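PDB 3TW9: D-galactonate dehydratase family member SEN1436 from Salmonella enterica subsp. enterica serovar Enteritidis, which catalyses, at a low rate and with magnesium as cofactor, the dehydration of D-gluconate to 2-dehydro-3-deoxy-D-gluconate, an activity unlikely to matter for gluconate breakdown in vivo. Local coordinates for residues C[108-113]-C[302-306]; C[337-341]-C[369-373]; C[356-361]-C[389-393]. All blocks are in the same frame, centred on the assembly; numbering follows the deposited sequence.

Interaction 1: residues C[108-113]-C[302-306]; sequences NGPIMN and FVNVN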
loop_
_atom_site.group_PDB
_atom_site.type_symbol
_atom_site.label_atom_id
_atom_site.label_comp_id
_atom_site.label_asym_id
_atom_site.label_seq_id
_atom_site.Cartn_x
_atom_site.Cartn_y
_atom_site.Cartn_z
ATOM N N ASN C 108 -18.822 1.014 5.800
ATOM C CA ASN C 108 -17.999 0.491 6.890
ATOM C C ASN C 108 -18.742 -0.478 7.799
ATOM O O ASN C 108 -18.916 -0.221 9.002
ATOM C CB ASN C 108 -17.362 1.652 7.724
ATOM C CG ASN C 108 -16.477 2.526 6.908
ATOM O OD1 ASN C 108 -16.607 3.753 6.936
ATOM N ND2 ASN C 108 -15.529 1.914 6.190
ATOM N N GLY C 109 -19.205 -1.584 7.218
ATOM C CA GLY C 109 -19.888 -2.608 8.019
ATOM C C GLY C 109 -19.753 -3.974 7.394
ATOM O O GLY C 109 -19.352 -4.052 6.231
ATOM N N PRO C 110 -20.072 -5.031 8.147
ATOM C CA PRO C 110 -19.759 -6.398 7.641
ATOM C C PRO C 110 -20.605 -6.802 6.432
ATOM O O PRO C 110 -20.103 -7.461 5.506
ATOM C CB PRO C 110 -19.989 -7.295 8.861
ATOM C CG PRO C 110 -20.960 -6.524 9.769
ATOM C CD PRO C 110 -20.650 -5.030 9.512
ATOM N N ILE C 111 -21.864 -6.360 6.391
ATOM C CA ILE C 111 -22.682 -6.673 5.224
ATOM C C ILE C 111 -22.259 -5.835 4.001
ATOM O O ILE C 111 -21.994 -6.379 2.909
ATOM C CB ILE C 111 -24.209 -6.595 5.503
ATOM C CG1 ILE C 111 -24.650 -7.564 6.600
ATOM C CG2 ILE C 111 -24.994 -6.926 4.191
ATOM C CD1 ILE C 111 -26.109 -7.292 7.061
ATOM N N MET C 112 -22.120 -4.524 4.198
ATOM C CA MET C 112 -21.627 -3.612 3.158
ATOM C C MET C 112 -20.270 -4.032 2.587
ATOM O O MET C 112 -20.088 -4.060 1.394
ATOM C CB MET C 112 -21.507 -2.167 3.701
ATOM C CG MET C 112 -22.796 -1.597 4.312
ATOM S SD MET C 112 -24.071 -1.341 3.041
ATOM C CE MET C 112 -23.428 0.011 2.093
ATOM N N ASN C 113 -19.319 -4.335 3.464
ATOM C CA ASN C 113 -17.964 -4.657 3.013
ATOM C C ASN C 113 -17.942 -5.978 2.219
ATOM O O ASN C 113 -17.164 -6.117 1.259
ATOM C CB ASN C 113 -17.016 -4.763 4.190
ATOM C CG ASN C 113 -16.804 -3.413 4.950
ATOM O OD1 ASN C 113 -17.332 -2.365 4.577
ATOM N ND2 ASN C 113 -16.049 -3.469 6.034
ATOM N N PHE C 302 -12.717 -6.823 12.614
ATOM C CA PHE C 302 -12.631 -5.445 12.096
ATOM C C PHE C 302 -13.359 -5.170 10.780
ATOM O O PHE C 302 -13.319 -5.959 9.841
ATOM C CB PHE C 302 -11.178 -4.971 11.931
ATOM C CG PHE C 302 -10.386 -4.853 13.226
ATOM C CD1 PHE C 302 -11.001 -4.905 14.465
ATOM C CD2 PHE C 302 -9.001 -4.646 13.179
ATOM C CE1 PHE C 302 -10.252 -4.771 15.661
ATOM C CE2 PHE C 302 -8.235 -4.530 14.365
ATOM C CZ PHE C 302 -8.886 -4.577 15.616
ATOM N N VAL C 303 -14.025 -4.017 10.738
ATOM C CA VAL C 303 -14.786 -3.541 9.569
ATOM C C VAL C 303 -14.568 -2.045 9.319
ATOM O O VAL C 303 -15.194 -1.470 8.421
ATOM C CB VAL C 303 -16.325 -3.759 9.788
ATOM C CG1 VAL C 303 -16.679 -5.261 9.754
ATOM C CG2 VAL C 303 -16.768 -3.173 11.126
ATOM N N ASN C 304 -13.680 -1.417 10.098
ATOM C CA ASN C 304 -13.528 0.048 10.074
ATOM C C ASN C 304 -12.056 0.451 10.141
ATOM O O ASN C 304 -11.308 -0.115 10.942
ATOM C CB ASN C 304 -14.302 0.637 11.283
ATOM C CG ASN C 304 -14.613 2.108 11.149
ATOM O OD1 ASN C 304 -13.712 2.956 11.055
ATOM N ND2 ASN C 304 -15.921 2.432 11.114
ATOM N N VAL C 305 -11.635 1.385 9.275
ATOM C CA VAL C 305 -10.242 1.906 9.332
ATOM C C VAL C 305 -9.886 2.409 10.748
ATOM O O VAL C 305 -8.740 2.323 11.200
ATOM C CB VAL C 305 -9.962 3.001 8.244
ATOM C CG1 VAL C 305 -10.744 4.296 8.512
ATOM C CG2 VAL C 305 -8.487 3.336 8.185
ATOM N N ASN C 306 -10.880 2.883 11.494
ATOM C CA ASN C 306 -10.612 3.432 12.818
ATOM C C ASN C 306 -10.492 2.364 13.880
ATOM O O ASN C 306 -10.222 2.666 15.049
ATOM C CB ASN C 306 -11.652 4.510 13.192
ATOM C CG ASN C 306 -11.554 5.716 12.297
ATOM O OD1 ASN C 306 -10.556 6.431 12.321
ATOM N ND2 ASN C 306 -12.572 5.925 11.459
HETATM O O HOH W 1 -17.931 0.062 11.514
#

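Interaction 2: residues C[337-341]-C[369-373]; sequences AVYSE and SSPNF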
loop_
_atom_site.group_PDB
_atom_site.type_symbol
_atom_site.label_atom_id
_atom_site.label_comp_id
_atom_site.label_asym_id
_atom_site.label_seq_id
_atom_site.Cartn_x
_atom_site.Cartn_y
_atom_site.Cartn_z
ATOM N N ALA C 337 -2.189 -4.510 4.248
ATOM C CA ALA C 337 -0.944 -5.303 4.299
ATOM C C ALA C 337 0.274 -4.381 4.159
ATOM O O ALA C 337 1.235 -4.487 4.909
ATOM C CB ALA C 337 -0.940 -6.341 3.171
ATOM N N VAL C 338 0.196 -3.458 3.207
ATOM C CA VAL C 338 1.237 -2.437 2.992
ATOM C C VAL C 338 1.365 -1.468 4.179
ATOM O O VAL C 338 2.476 -1.170 4.622
ATOM C CB VAL C 338 0.985 -1.647 1.657
ATOM C CG1 VAL C 338 1.837 -0.379 1.600
ATOM C CG2 VAL C 338 1.234 -2.539 0.429
ATOM N N TYR C 339 0.236 -1.009 4.728
ATOM C CA TYR C 339 0.273 -0.084 5.880
ATOM C C TYR C 339 0.943 -0.822 7.063
ATOM O O TYR C 339 1.806 -0.290 7.725
ATOM C CB TYR C 339 -1.159 0.385 6.247
ATOM C CG TYR C 339 -1.172 1.679 7.056
ATOM C CD1 TYR C 339 -1.223 2.892 6.413
ATOM C CD2 TYR C 339 -1.123 1.667 8.454
ATOM C CE1 TYR C 339 -1.202 4.085 7.120
ATOM C CE2 TYR C 339 -1.119 2.866 9.190
ATOM C CZ TYR C 339 -1.169 4.074 8.493
ATOM O OH TYR C 339 -1.143 5.296 9.145
ATOM N N SER C 340 0.584 -2.087 7.236
ATOM C CA SER C 340 1.219 -2.979 8.212
ATOM C C SER C 340 2.732 -3.154 7.978
ATOM O O SER C 340 3.537 -3.019 8.931
ATOM C CB SER C 340 0.459 -4.308 8.224
ATOM O OG SER C 340 -0.856 -4.071 8.710
ATOM N N GLU C 341 3.129 -3.353 6.723
ATOM C CA GLU C 341 4.549 -3.568 6.346
ATOM C C GLU C 341 5.478 -2.447 6.804
ATOM O O GLU C 341 6.555 -2.707 7.377
ATOM C CB GLU C 341 4.658 -3.708 4.822
ATOM C CG GLU C 341 6.045 -4.036 4.323
ATOM C CD GLU C 341 6.141 -3.965 2.824
ATOM O OE1 GLU C 341 5.081 -4.001 2.149
ATOM O OE2 GLU C 341 7.281 -3.842 2.325
ATOM N N SER C 369 2.361 -12.464 -2.040
ATOM C CA SER C 369 2.894 -11.208 -2.537
ATOM C C SER C 369 3.254 -10.167 -1.461
ATOM O O SER C 369 3.640 -9.061 -1.810
ATOM C CB SER C 369 1.934 -10.575 -3.557
ATOM O OG SER C 369 0.659 -10.405 -2.973
ATOM N N SER C 370 3.093 -10.496 -0.176
ATOM C CA SER C 370 3.424 -9.555 0.901
ATOM C C SER C 370 4.766 -9.929 1.509
ATOM O O SER C 370 4.943 -11.054 1.961
ATOM C CB SER C 370 2.352 -9.556 2.027
ATOM O OG SER C 370 1.079 -9.121 1.540
ATOM N N PRO C 371 5.717 -8.968 1.560
ATOM C CA PRO C 371 6.967 -9.239 2.289
ATOM C C PRO C 371 6.709 -9.502 3.765
ATOM O O PRO C 371 7.388 -10.324 4.380
ATOM C CB PRO C 371 7.769 -7.934 2.129
ATOM C CG PRO C 371 7.201 -7.282 0.982
ATOM C CD PRO C 371 5.757 -7.667 0.882
ATOM N N ASN C 372 5.702 -8.818 4.313
ATOM C CA ASN C 372 5.368 -8.916 5.733
ATOM C C ASN C 372 4.294 -9.942 6.035
ATOM O O ASN C 372 3.565 -9.821 7.045
ATOM C CB ASN C 372 4.935 -7.530 6.278
ATOM C CG ASN C 372 3.688 -7.018 5.583
ATOM O OD1 ASN C 372 3.577 -7.103 4.374
ATOM N ND2 ASN C 372 2.750 -6.493 6.343
ATOM N N PHE C 373 4.151 -10.957 5.181
ATOM C CA PHE C 373 3.318 -12.114 5.559
ATOM C C PHE C 373 3.740 -12.713 6.880
ATOM O O PHE C 373 4.950 -12.882 7.156
ATOM C CB PHE C 373 3.418 -13.183 4.451
ATOM C CG PHE C 373 2.940 -14.545 4.868
ATOM C CD1 PHE C 373 1.593 -14.874 4.798
ATOM C CD2 PHE C 373 3.840 -15.500 5.334
ATOM C CE1 PHE C 373 1.145 -16.155 5.196
ATOM C CE2 PHE C 373 3.399 -16.743 5.740
ATOM C CZ PHE C 373 2.054 -17.082 5.638
HETATM O O HOH W 2 2.598 -6.133 2.225
#

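Interaction 3: residues C[356-361]-C[389-393]; sequences SPVGVC and FPGCP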
loop_
_atom_site.group_PDB
_atom_site.type_symbol
_atom_site.label_atom_id
_atom_site.label_comp_id
_atom_site.label_asym_id
_atom_site.label_seq_id
_atom_site.Cartn_x
_atom_site.Cartn_y
_atom_site.Cartn_z
ATOM N N SER C 356 -15.324 -18.840 1.611
ATOM C CA SER C 356 -15.394 -19.715 0.444
ATOM C C SER C 356 -13.986 -20.099 -0.001
ATOM O O SER C 356 -13.005 -19.416 0.332
ATOM C CB SER C 356 -16.185 -19.055 -0.691
ATOM O OG SER C 356 -15.408 -18.107 -1.405
ATOM N N PRO C 357 -13.862 -21.197 -0.768
ATOM C CA PRO C 357 -12.546 -21.446 -1.356
ATOM C C PRO C 357 -11.990 -20.279 -2.194
ATOM O O PRO C 357 -10.761 -20.139 -2.326
ATOM C CB PRO C 357 -12.794 -22.698 -2.208
ATOM C CG PRO C 357 -13.819 -23.458 -1.351
ATOM C CD PRO C 357 -14.781 -22.344 -0.970
ATOM N N VAL C 358 -12.876 -19.441 -2.740
ATOM C CA VAL C 358 -12.452 -18.242 -3.455
ATOM C C VAL C 358 -11.755 -17.271 -2.466
ATOM O O VAL C 358 -10.680 -16.778 -2.744
ATOM C CB VAL C 358 -13.645 -17.525 -4.139
ATOM C CG1 VAL C 358 -13.193 -16.244 -4.864
ATOM C CG2 VAL C 358 -14.367 -18.470 -5.141
ATOM N N GLY C 359 -12.384 -17.015 -1.323
ATOM C CA GLY C 359 -11.728 -16.246 -0.232
ATOM C C GLY C 359 -10.434 -16.896 0.265
ATOM O O GLY C 359 -9.474 -16.207 0.607
ATOM N N VAL C 360 -10.415 -18.228 0.334
ATOM C CA VAL C 360 -9.180 -18.961 0.736
ATOM C C VAL C 360 -8.037 -18.614 -0.226
ATOM O O VAL C 360 -6.930 -18.256 0.191
ATOM C CB VAL C 360 -9.443 -20.494 0.848
ATOM C CG1 VAL C 360 -8.122 -21.280 1.014
ATOM C CG2 VAL C 360 -10.348 -20.756 2.041
ATOM N N CYS C 361 -8.328 -18.672 -1.520
ATOM C CA CYS C 361 -7.348 -18.303 -2.546
ATOM C C CYS C 361 -6.977 -16.821 -2.486
ATOM O O CYS C 361 -5.819 -16.495 -2.616
ATOM C CB CYS C 361 -7.824 -18.677 -3.944
ATOM S SG CYS C 361 -7.930 -20.481 -4.205
ATOM N N PHE C 389 -15.677 -26.322 -6.080
ATOM C CA PHE C 389 -14.675 -25.280 -6.344
ATOM C C PHE C 389 -13.350 -25.857 -6.841
ATOM O O PHE C 389 -12.394 -25.961 -6.057
ATOM C CB PHE C 389 -14.377 -24.469 -5.069
ATOM C CG PHE C 389 -15.535 -23.671 -4.555
ATOM C CD1 PHE C 389 -15.741 -22.362 -5.002
ATOM C CD2 PHE C 389 -16.402 -24.213 -3.607
ATOM C CE1 PHE C 389 -16.800 -21.602 -4.517
ATOM C CE2 PHE C 389 -17.465 -23.471 -3.112
ATOM C CZ PHE C 389 -17.667 -22.149 -3.578
ATOM N N PRO C 390 -13.269 -26.219 -8.138
ATOM C CA PRO C 390 -11.999 -26.746 -8.652
ATOM C C PRO C 390 -10.876 -25.695 -8.685
ATOM O O PRO C 390 -11.095 -24.550 -9.119
ATOM C CB PRO C 390 -12.350 -27.228 -10.072
ATOM C CG PRO C 390 -13.577 -26.517 -10.441
ATOM C CD PRO C 390 -14.339 -26.302 -9.153
ATOM N N GLY C 391 -9.692 -26.102 -8.219
ATOM C CA GLY C 391 -8.547 -25.201 -8.091
ATOM C C GLY C 391 -8.141 -24.885 -6.651
ATOM O O GLY C 391 -7.275 -24.023 -6.443
ATOM N N CYS C 392 -8.729 -25.580 -5.673
ATOM C CA CYS C 392 -8.327 -25.433 -4.249
ATOM C C CYS C 392 -6.815 -25.654 -4.096
ATOM O O CYS C 392 -6.234 -26.484 -4.806
ATOM C CB CYS C 392 -9.113 -26.383 -3.329
ATOM S SG CYS C 392 -10.855 -25.952 -3.104
ATOM N N PRO C 393 -6.164 -24.876 -3.218
ATOM C CA PRO C 393 -4.724 -24.938 -3.042
ATOM C C PRO C 393 -4.244 -26.276 -2.512
ATOM O O PRO C 393 -4.947 -26.959 -1.735
ATOM C CB PRO C 393 -4.443 -23.853 -1.987
ATOM C CG PRO C 393 -5.604 -22.952 -2.064
ATOM C CD PRO C 393 -6.770 -23.827 -2.373
#

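Interaction 1: residues C[108-113]-C[302-306]
The side-chain amide nitrogen of Asn-113 joins two backbone carbonyls: ND2 donates to Val-303 O across the contact at 3.2 Å, and also bonds to Thr-326 O. This is a small example of how the enolase superfamily fastens its N-terminal capping domain to its barrel domain, for 108-113 opens the capping-domain helix 110-131 while 302-306 leads from barrel strand 296-298 into helix 305-313. The bond to Val-303 is moderately straight, with an angle of 155° at the hydrogen, and the carbonyl oxygen lies almost in the amide plane of Asn-113, although the nitrogen itself is tilted from the plane of that carbonyl. The other end of the same amide turns back on its own helix start, where OD1 takes a weak hydrogen bond from Gly-109 N, the N-cap residue; both ends of the group thus help to fix its rotation. Beside this bond, Val-303 supplies the apolar part. Its CG1 lies anti to the carbonyl carbon (chi1 -70°), which carries it against the proline ring, 4.0 Å from Pro-110 CD. Asn-304 adds a second polar link. It caps helix 305-313, its OD1 receiving Asn-306 N at 2.9 Å in the carbonyl plane and on a lone pair, while one water bridges the segments, donating to Asn-108 O at 2.7 Å and accepting from Asn-304 ND2 at 3.1 Å.

Interaction 2: residues C[337-341]-C[369-373]
Asn-372 presses its amide against helix 330-342, and around it the contact is close. Its CG stands between its own backbone N and carbonyl carbon (chi1 62°), which directs the amide to the helix, where ND2 donates to Ala-337 O at 2.9 Å. That carbonyl already accepts the helical bond from Glu-341 N, and the two donors reach it from opposite faces of its plane. The side-chain bond is bent, with an angle of 139° at the hydrogen, and Ala-337 O sits out of the amide plane. Glu-341 CB rests 3.5 Å from Asn-372 CG, the two side chains crossing at about a right angle. ND2 also bonds to Val-345 O, so one amide joins the helix to the chain entering strand 346-347. In the (beta/alpha)-barrel of the enolase superfamily, the contact joins outer helix 330-342 to the type I turn from Ser-370 to Phe-373, between helix 357-369 and strand 376-377. Farther out the fit is looser. The extended Glu-341 chain carries its carboxylate obliquely past the proline ring, with OE2 3.7 Å from Pro-371 CG. A bridging water donates to Asn-372 OD1 at 2.6 Å and, at a longer 3.3 Å, to Glu-341 OE1. The second subunit comes up to this side, where its Lys-335 forms a salt bridge with Glu-341 OE2.

Interaction 3: residues C[356-361]-C[389-393]
Phe-389 reaches from the end of helix 383-388 onto the proline that begins helix 357-369. Its CB starts against the pyrrolidine ring, 3.7 Å from Pro-357 CB, and CG continues beside Pro-357 CG. The torsion that sets CG anti to the carbonyl carbon (chi1 -65°) lays the ring over the proline. Along one side of the aromatic ring, CD2 meets Pro-357 CG at 3.5 Å and CE2 lies 3.6 Å from Pro-357 CD. On the other side CD1 and CE1 come to Val-358 CG2, which approaches obliquely with 4.0 Å to CE1. CZ, at the tip, has Pro-357 CD nearby and Ser-356 CB more distantly. The result is a CH-pi contact, with Pro-357 CD over the ring centre and only 14° off the normal. Val-48 of strand 46-53, from the N-terminal domain, also packs on Phe-389. The proline's own CB touches Cys-392 SG, while one turn later Cys-361 SG packs on the ring of Pro-393, 4.0 Å from its CD. Between Phe-389 and the Cys-392/Pro-393 pair the chain turns at Gly-391, whose positive phi of 111° itself calls for glycine. Ser-356 OG accepts Gly-359 N at 3.2 Å in a nearly straight bond. A serine N-cap followed by proline in the first turn is a classic helix start; here it begins barrel-domain helix 357-369, and the proline meets the loop before strand 394-396.

Interaction 1 joins the N-terminal domain to the barrel domain, whereas interactions 2 and 3 have all their segments in the barrel domain, although strand 46-53 of the N-terminal domain packs on interaction 3. These two share helix 357-369: interaction 3 holds its start, and interaction 2 takes up the chain leaving its end. Their segments alternate along the sequence, yet their centres are 22 Å apart. Side chain to side chain, Pro-110 is about 8 Å from substrate-binding Gln-68, Ser-340 about 10 Å from Arg-321 and Ser-356 about 9 Å from Asp-354; Val-360 is about 7 Å from Pro-352, a position probably important for activity and specificity.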